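Local structure of polyketide synthase (Synechococcus sp., 4GOX) at residues G133-L139 with T191-I196; E186-R190 with Q288-L294. The protein probably transfers a sulfonate group from the nucleotide cofactor PAPS to an intermediate of olefin synthesis, through the sulfotransferase domain described here. All blocks are in the same frame, centred on the assembly; numbering follows the deposited sequence.

Overall arrangement
Helix 181-202 is common to both contacts. Along the chain the segments alternate: 133-139, 186-190, 191-196, then 288-294. Contact 2 uses the earlier turns of the shared helix against the C-terminal helix 289-297, while contact 1 uses the next turns against the start of helix 136-145. Their centres lie about 13 Å apart on the same side of the chain's centre, and they meet where L294 packs on N193 and R194. In this P-loop-type alpha/beta sulfotransferase fold the long helix thus ties a C-terminal helix to the helix following strand 124-129 of the parallel sheet. Adenosine-3'-5'-diphosphate is bound nearby, about 11 Å from the S192 side chain and about 10 Å from that of W189.

Contact 1: G133-L139 with T191-I196; sequences GSDRHIL and TSNRNI
G133 and S134, the end of a 3-10 turn, lie against helical residues T191-I196, with the CA atoms of S134 and S192 4.5 Å apart. The carbonyl of G133 turns to the helix: its O accepts the N-H of N195 ND2 (2.9 Å, N-H...O angle 158°) and meets CA of S192 at 3.4 Å in a nearly straight CA-H...O contact. G133 O lies in the amide plane of N195, although ND2 is tilted from the G133 carbonyl plane. With chi1 at -69°, CG of N195 stands anti to its carbonyl carbon, which lays the amide along the 133-136 backbone and brings OD1 beside CB of R136. CD1 of L139 reaches N195 O at 3.6 Å and meets CG1 of I196. On the S134 side a water bridges the hydroxyls of S134 and S192, 2.6 Å from S192 OG, which also bonds I188 O. D135 N-caps the next helix, its OD1 taking H137 N from above the carboxylate plane. The contact thus joins the 3-10 turn leading into helix 136-145, and that helix's first turn, to the middle of helix 181-202, whose I196 touches H153 of strand 149-155 and whose N193 OD1 bonds H153 NE2.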
loop_
_atom_site.group_PDB
_atom_site.type_symbol
_atom_site.label_atom_id
_atom_site.label_comp_id
_atom_site.label_asym_id
_atom_site.label_seq_id
_atom_site.Cartn_x
_atom_site.Cartn_y
_atom_site.Cartn_z
ATOM N N GLY A 133 -0.700 3.731 -7.082
ATOM C CA GLY A 133 -1.924 3.836 -7.910
ATOM C C GLY A 133 -2.238 5.190 -8.507
ATOM O O GLY A 133 -3.074 5.281 -9.410
ATOM N N SER A 134 -1.542 6.264 -8.060
ATOM C CA SER A 134 -1.739 7.621 -8.608
ATOM C C SER A 134 -1.271 7.773 -10.054
ATOM O O SER A 134 -1.635 8.730 -10.723
ATOM C CB SER A 134 -1.043 8.656 -7.727
ATOM O OG SER A 134 -1.708 8.698 -6.472
ATOM N N ASP A 135 -0.475 6.815 -10.537
ATOM C CA ASP A 135 0.097 6.818 -11.879
ATOM C C ASP A 135 0.085 5.389 -12.399
ATOM O O ASP A 135 0.819 4.520 -11.909
ATOM C CB ASP A 135 1.551 7.337 -11.812
ATOM C CG ASP A 135 2.266 7.539 -13.138
ATOM O OD1 ASP A 135 1.698 7.155 -14.195
ATOM O OD2 ASP A 135 3.370 8.110 -13.126
ATOM N N ARG A 136 -0.719 5.176 -13.417
ATOM C CA ARG A 136 -0.904 3.925 -14.140
ATOM C C ARG A 136 0.442 3.372 -14.611
ATOM O O ARG A 136 0.631 2.159 -14.615
ATOM C CB ARG A 136 -1.841 4.176 -15.373
ATOM C CG ARG A 136 -2.311 2.881 -16.062
ATOM C CD ARG A 136 -3.099 1.915 -15.148
ATOM N NE ARG A 136 -2.814 0.502 -15.446
ATOM C CZ ARG A 136 -3.443 -0.226 -16.370
ATOM N NH1 ARG A 136 -3.108 -1.494 -16.568
ATOM N NH2 ARG A 136 -4.408 0.311 -17.108
ATOM N N HIS A 137 1.365 4.263 -15.009
ATOM C CA HIS A 137 2.701 3.889 -15.449
ATOM C C HIS A 137 3.493 3.210 -14.318
ATOM O O HIS A 137 4.144 2.201 -14.573
ATOM C CB HIS A 137 3.428 5.095 -16.078
ATOM C CG HIS A 137 4.762 4.749 -16.647
ATOM N ND1 HIS A 137 4.877 3.971 -17.782
ATOM C CD2 HIS A 137 6.004 5.060 -16.195
ATOM C CE1 HIS A 137 6.182 3.820 -17.974
ATOM N NE2 HIS A 137 6.895 4.482 -17.061
ATOM N N ILE A 138 3.342 3.678 -13.052
ATOM C CA ILE A 138 3.986 3.050 -11.888
ATOM C C ILE A 138 3.432 1.618 -11.754
ATOM O O ILE A 138 4.206 0.673 -11.683
ATOM C CB ILE A 138 3.762 3.858 -10.571
ATOM C CG1 ILE A 138 4.447 5.256 -10.640
ATOM C CG2 ILE A 138 4.257 3.051 -9.369
ATOM C CD1 ILE A 138 3.989 6.249 -9.401
ATOM N N LEU A 139 2.092 1.474 -11.765
ATOM C CA LEU A 139 1.404 0.187 -11.658
ATOM C C LEU A 139 1.843 -0.764 -12.773
ATOM O O LEU A 139 2.031 -1.949 -12.496
ATOM C CB LEU A 139 -0.125 0.396 -11.739
ATOM C CG LEU A 139 -0.808 1.188 -10.595
ATOM C CD1 LEU A 139 -2.332 1.150 -10.757
ATOM C CD2 LEU A 139 -0.422 0.638 -9.207
ATOM N N THR A 191 -8.429 9.296 -9.296
ATOM C CA THR A 191 -7.300 8.861 -10.128
ATOM C C THR A 191 -6.773 7.495 -9.677
ATOM O O THR A 191 -6.684 6.579 -10.496
ATOM C CB THR A 191 -6.204 9.936 -10.132
ATOM O OG1 THR A 191 -6.794 11.159 -10.592
ATOM C CG2 THR A 191 -4.986 9.540 -10.975
ATOM N N SER A 192 -6.454 7.368 -8.376
ATOM C CA SER A 192 -5.921 6.127 -7.799
ATOM C C SER A 192 -6.878 4.972 -7.980
ATOM O O SER A 192 -6.475 3.918 -8.463
ATOM C CB SER A 192 -5.632 6.287 -6.304
ATOM O OG SER A 192 -4.616 7.255 -6.172
ATOM N N ASN A 193 -8.126 5.161 -7.545
ATOM C CA ASN A 193 -9.113 4.115 -7.598
ATOM C C ASN A 193 -9.398 3.660 -8.991
ATOM O O ASN A 193 -9.470 2.457 -9.210
ATOM C CB ASN A 193 -10.348 4.455 -6.773
ATOM C CG ASN A 193 -10.043 4.298 -5.306
ATOM O OD1 ASN A 193 -9.608 3.240 -4.876
ATOM N ND2 ASN A 193 -10.101 5.376 -4.533
ATOM N N ARG A 194 -9.444 4.590 -9.953
ATOM C CA ARG A 194 -9.660 4.210 -11.347
ATOM C C ARG A 194 -8.450 3.404 -11.899
ATOM O O ARG A 194 -8.651 2.339 -12.489
ATOM C CB ARG A 194 -9.965 5.445 -12.203
ATOM C CG ARG A 194 -9.987 5.197 -13.714
ATOM C CD ARG A 194 -11.307 4.581 -14.092
ATOM N NE ARG A 194 -12.423 5.451 -13.716
ATOM C CZ ARG A 194 -13.683 5.048 -13.600
ATOM N NH1 ARG A 194 -14.003 3.777 -13.812
ATOM N NH2 ARG A 194 -14.631 5.910 -13.247
ATOM N N ASN A 195 -7.212 3.879 -11.645
ATOM C CA ASN A 195 -5.988 3.196 -12.098
ATOM C C ASN A 195 -5.878 1.775 -11.540
ATOM O O ASN A 195 -5.596 0.853 -12.303
ATOM C CB ASN A 195 -4.736 4.003 -11.769
ATOM C CG ASN A 195 -4.584 5.278 -12.549
ATOM O OD1 ASN A 195 -5.065 5.397 -13.646
ATOM N ND2 ASN A 195 -3.857 6.241 -12.031
ATOM N N ILE A 196 -6.146 1.594 -10.237
ATOM C CA ILE A 196 -6.061 0.278 -9.581
ATOM C C ILE A 196 -7.137 -0.664 -10.109
ATOM O O ILE A 196 -6.843 -1.823 -10.418
ATOM C CB ILE A 196 -6.021 0.339 -8.031
ATOM C CG1 ILE A 196 -4.908 1.287 -7.530
ATOM C CG2 ILE A 196 -5.801 -1.072 -7.458
ATOM C CD1 ILE A 196 -5.196 1.813 -6.130
HETATM O O HOH W 1 -2.479 6.273 -4.996
#

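Contact 2: E186-R190 with Q288-L294; sequences ESIWR and QLDTIQL
NH1 of R190 donates to T291 OG1, which lies at the guanidinium edge, in its plane (3.0 Å, N-H...O angle 163°). E186 OE1 also lies at the edge, a long 3.9 Å ion pair with NH1. The D290 carboxylate, turned only 11° from the guanidinium but well out of its plane, makes a long salt bridge, OD2 to NE 3.7 Å, that probably acts through charge alone. The W189 indole meets T291 CG2 and L294 CD2 obliquely, through CZ3. An extended side chain carries E186 to the helix start, where OE1 accepts Q288 N on its syn lone pair and the T291 hydroxyl, at 2.6 Å, on its anti lone pair. The 2.5 Å from Q288 N to E186 OE1 is unusually short, its exact length doubtful. T291 OG1 thus links E186 OE1 to R190 NH1. With E186 shortened to an alanine, Q288 N and the T291 hydroxyl would probably lose their shared acceptor, and R190 a nearby negative charge. The axes of the short helical segments approach to 10.2 Å and cross at 42°. W189 also touches P158 of helix 158-167, its NE1 bonded to R156 O, and L294 packs on L197, so helix 181-202 lies against helices 158-167 and 289-297.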
loop_
_atom_site.group_PDB
_atom_site.type_symbol
_atom_site.label_atom_id
_atom_site.label_comp_id
_atom_site.label_asym_id
_atom_site.label_seq_id
_atom_site.Cartn_x
_atom_site.Cartn_y
_atom_site.Cartn_z
ATOM N N GLU A 186 -10.244 14.829 -3.928
ATOM C CA GLU A 186 -11.216 14.109 -4.753
ATOM C C GLU A 186 -10.500 13.518 -5.979
ATOM O O GLU A 186 -10.668 12.334 -6.279
ATOM C CB GLU A 186 -12.332 15.058 -5.196
ATOM C CG GLU A 186 -13.326 14.379 -6.124
ATOM C CD GLU A 186 -14.519 15.207 -6.537
ATOM O OE1 GLU A 186 -15.297 14.715 -7.378
ATOM O OE2 GLU A 186 -14.633 16.372 -6.103
ATOM N N SER A 187 -9.705 14.351 -6.674
ATOM C CA SER A 187 -8.934 13.939 -7.845
ATOM C C SER A 187 -8.021 12.765 -7.554
ATOM O O SER A 187 -8.016 11.810 -8.332
ATOM C CB SER A 187 -8.130 15.098 -8.404
ATOM O OG SER A 187 -9.039 15.888 -9.147
ATOM N N ILE A 188 -7.273 12.830 -6.438
ATOM C CA ILE A 188 -6.374 11.768 -6.008
ATOM C C ILE A 188 -7.141 10.476 -5.706
ATOM O O ILE A 188 -6.733 9.424 -6.183
ATOM C CB ILE A 188 -5.441 12.209 -4.842
ATOM C CG1 ILE A 188 -4.442 13.294 -5.335
ATOM C CG2 ILE A 188 -4.651 11.005 -4.302
ATOM C CD1 ILE A 188 -3.594 13.900 -4.203
ATOM N N TRP A 189 -8.287 10.560 -5.000
ATOM C CA TRP A 189 -9.098 9.369 -4.728
ATOM C C TRP A 189 -9.583 8.746 -6.046
ATOM O O TRP A 189 -9.523 7.525 -6.242
ATOM C CB TRP A 189 -10.328 9.749 -3.871
ATOM C CG TRP A 189 -11.171 8.561 -3.516
ATOM C CD1 TRP A 189 -11.005 7.722 -2.456
ATOM C CD2 TRP A 189 -12.286 8.065 -4.254
ATOM N NE1 TRP A 189 -11.981 6.749 -2.468
ATOM C CE2 TRP A 189 -12.792 6.945 -3.550
ATOM C CE3 TRP A 189 -12.969 8.507 -5.410
ATOM C CZ2 TRP A 189 -13.875 6.195 -4.019
ATOM C CZ3 TRP A 189 -14.041 7.763 -5.872
ATOM C CH2 TRP A 189 -14.491 6.633 -5.173
ATOM N N ARG A 190 -10.079 9.598 -6.942
ATOM C CA ARG A 190 -10.631 9.158 -8.207
ATOM C C ARG A 190 -9.531 8.559 -9.095
ATOM O O ARG A 190 -9.690 7.446 -9.589
ATOM C CB ARG A 190 -11.352 10.325 -8.894
ATOM C CG ARG A 190 -12.071 9.958 -10.191
ATOM C CD ARG A 190 -12.701 11.164 -10.844
ATOM N NE ARG A 190 -11.699 12.146 -11.253
ATOM C CZ ARG A 190 -11.616 13.376 -10.766
ATOM N NH1 ARG A 190 -12.507 13.807 -9.881
ATOM N NH2 ARG A 190 -10.655 14.190 -11.168
ATOM N N GLN A 288 -17.501 15.276 -8.462
ATOM C CA GLN A 288 -17.639 15.326 -9.929
ATOM C C GLN A 288 -18.419 14.108 -10.418
ATOM O O GLN A 288 -18.523 13.109 -9.701
ATOM C CB GLN A 288 -16.272 15.455 -10.635
ATOM C CG GLN A 288 -15.478 16.709 -10.238
ATOM C CD GLN A 288 -16.243 17.995 -10.469
ATOM O OE1 GLN A 288 -16.506 18.774 -9.546
ATOM N NE2 GLN A 288 -16.661 18.232 -11.686
ATOM N N LEU A 289 -18.989 14.196 -11.620
ATOM C CA LEU A 289 -19.781 13.113 -12.190
ATOM C C LEU A 289 -19.046 11.765 -12.273
ATOM O O LEU A 289 -19.609 10.776 -11.816
ATOM C CB LEU A 289 -20.474 13.540 -13.497
ATOM C CG LEU A 289 -21.973 13.925 -13.365
ATOM C CD1 LEU A 289 -22.268 14.846 -12.147
ATOM C CD2 LEU A 289 -22.488 14.589 -14.619
ATOM N N ASP A 290 -17.769 11.727 -12.714
ATOM C CA ASP A 290 -17.035 10.458 -12.725
ATOM C C ASP A 290 -16.618 9.990 -11.343
ATOM O O ASP A 290 -16.400 8.793 -11.157
ATOM C CB ASP A 290 -15.837 10.436 -13.683
ATOM C CG ASP A 290 -14.834 11.569 -13.605
ATOM O OD1 ASP A 290 -15.166 12.631 -13.003
ATOM O OD2 ASP A 290 -13.791 11.460 -14.257
ATOM N N THR A 291 -16.501 10.916 -10.366
ATOM C CA THR A 291 -16.183 10.490 -8.989
ATOM C C THR A 291 -17.390 9.719 -8.451
ATOM O O THR A 291 -17.214 8.694 -7.810
ATOM C CB THR A 291 -15.848 11.663 -8.062
ATOM O OG1 THR A 291 -14.851 12.474 -8.665
ATOM C CG2 THR A 291 -15.354 11.197 -6.691
ATOM N N ILE A 292 -18.601 10.174 -8.788
ATOM C CA ILE A 292 -19.851 9.535 -8.372
ATOM C C ILE A 292 -19.961 8.149 -9.015
ATOM O O ILE A 292 -20.178 7.179 -8.289
ATOM C CB ILE A 292 -21.074 10.443 -8.649
ATOM C CG1 ILE A 292 -21.017 11.725 -7.791
ATOM C CG2 ILE A 292 -22.399 9.697 -8.429
ATOM C CD1 ILE A 292 -21.885 12.894 -8.340
ATOM N N GLN A 293 -19.770 8.053 -10.358
ATOM C CA GLN A 293 -19.823 6.777 -11.082
ATOM C C GLN A 293 -18.829 5.751 -10.459
ATOM O O GLN A 293 -19.210 4.617 -10.167
ATOM C CB GLN A 293 -19.606 6.968 -12.605
ATOM C CG GLN A 293 -20.659 7.901 -13.263
ATOM C CD GLN A 293 -20.687 8.067 -14.794
ATOM O OE1 GLN A 293 -21.612 8.686 -15.342
ATOM N NE2 GLN A 293 -19.719 7.535 -15.525
ATOM N N LEU A 294 -17.603 6.183 -10.175
ATOM C CA LEU A 294 -16.590 5.317 -9.587
ATOM C C LEU A 294 -16.984 4.827 -8.175
ATOM O O LEU A 294 -16.868 3.631 -7.891
ATOM C CB LEU A 294 -15.228 5.997 -9.595
ATOM C CG LEU A 294 -14.025 5.197 -9.079
ATOM C CD1 LEU A 294 -13.796 3.883 -9.891
ATOM C CD2 LEU A 294 -12.784 6.061 -9.100
HETATM O O HOH W 2 -15.814 18.665 -6.736
#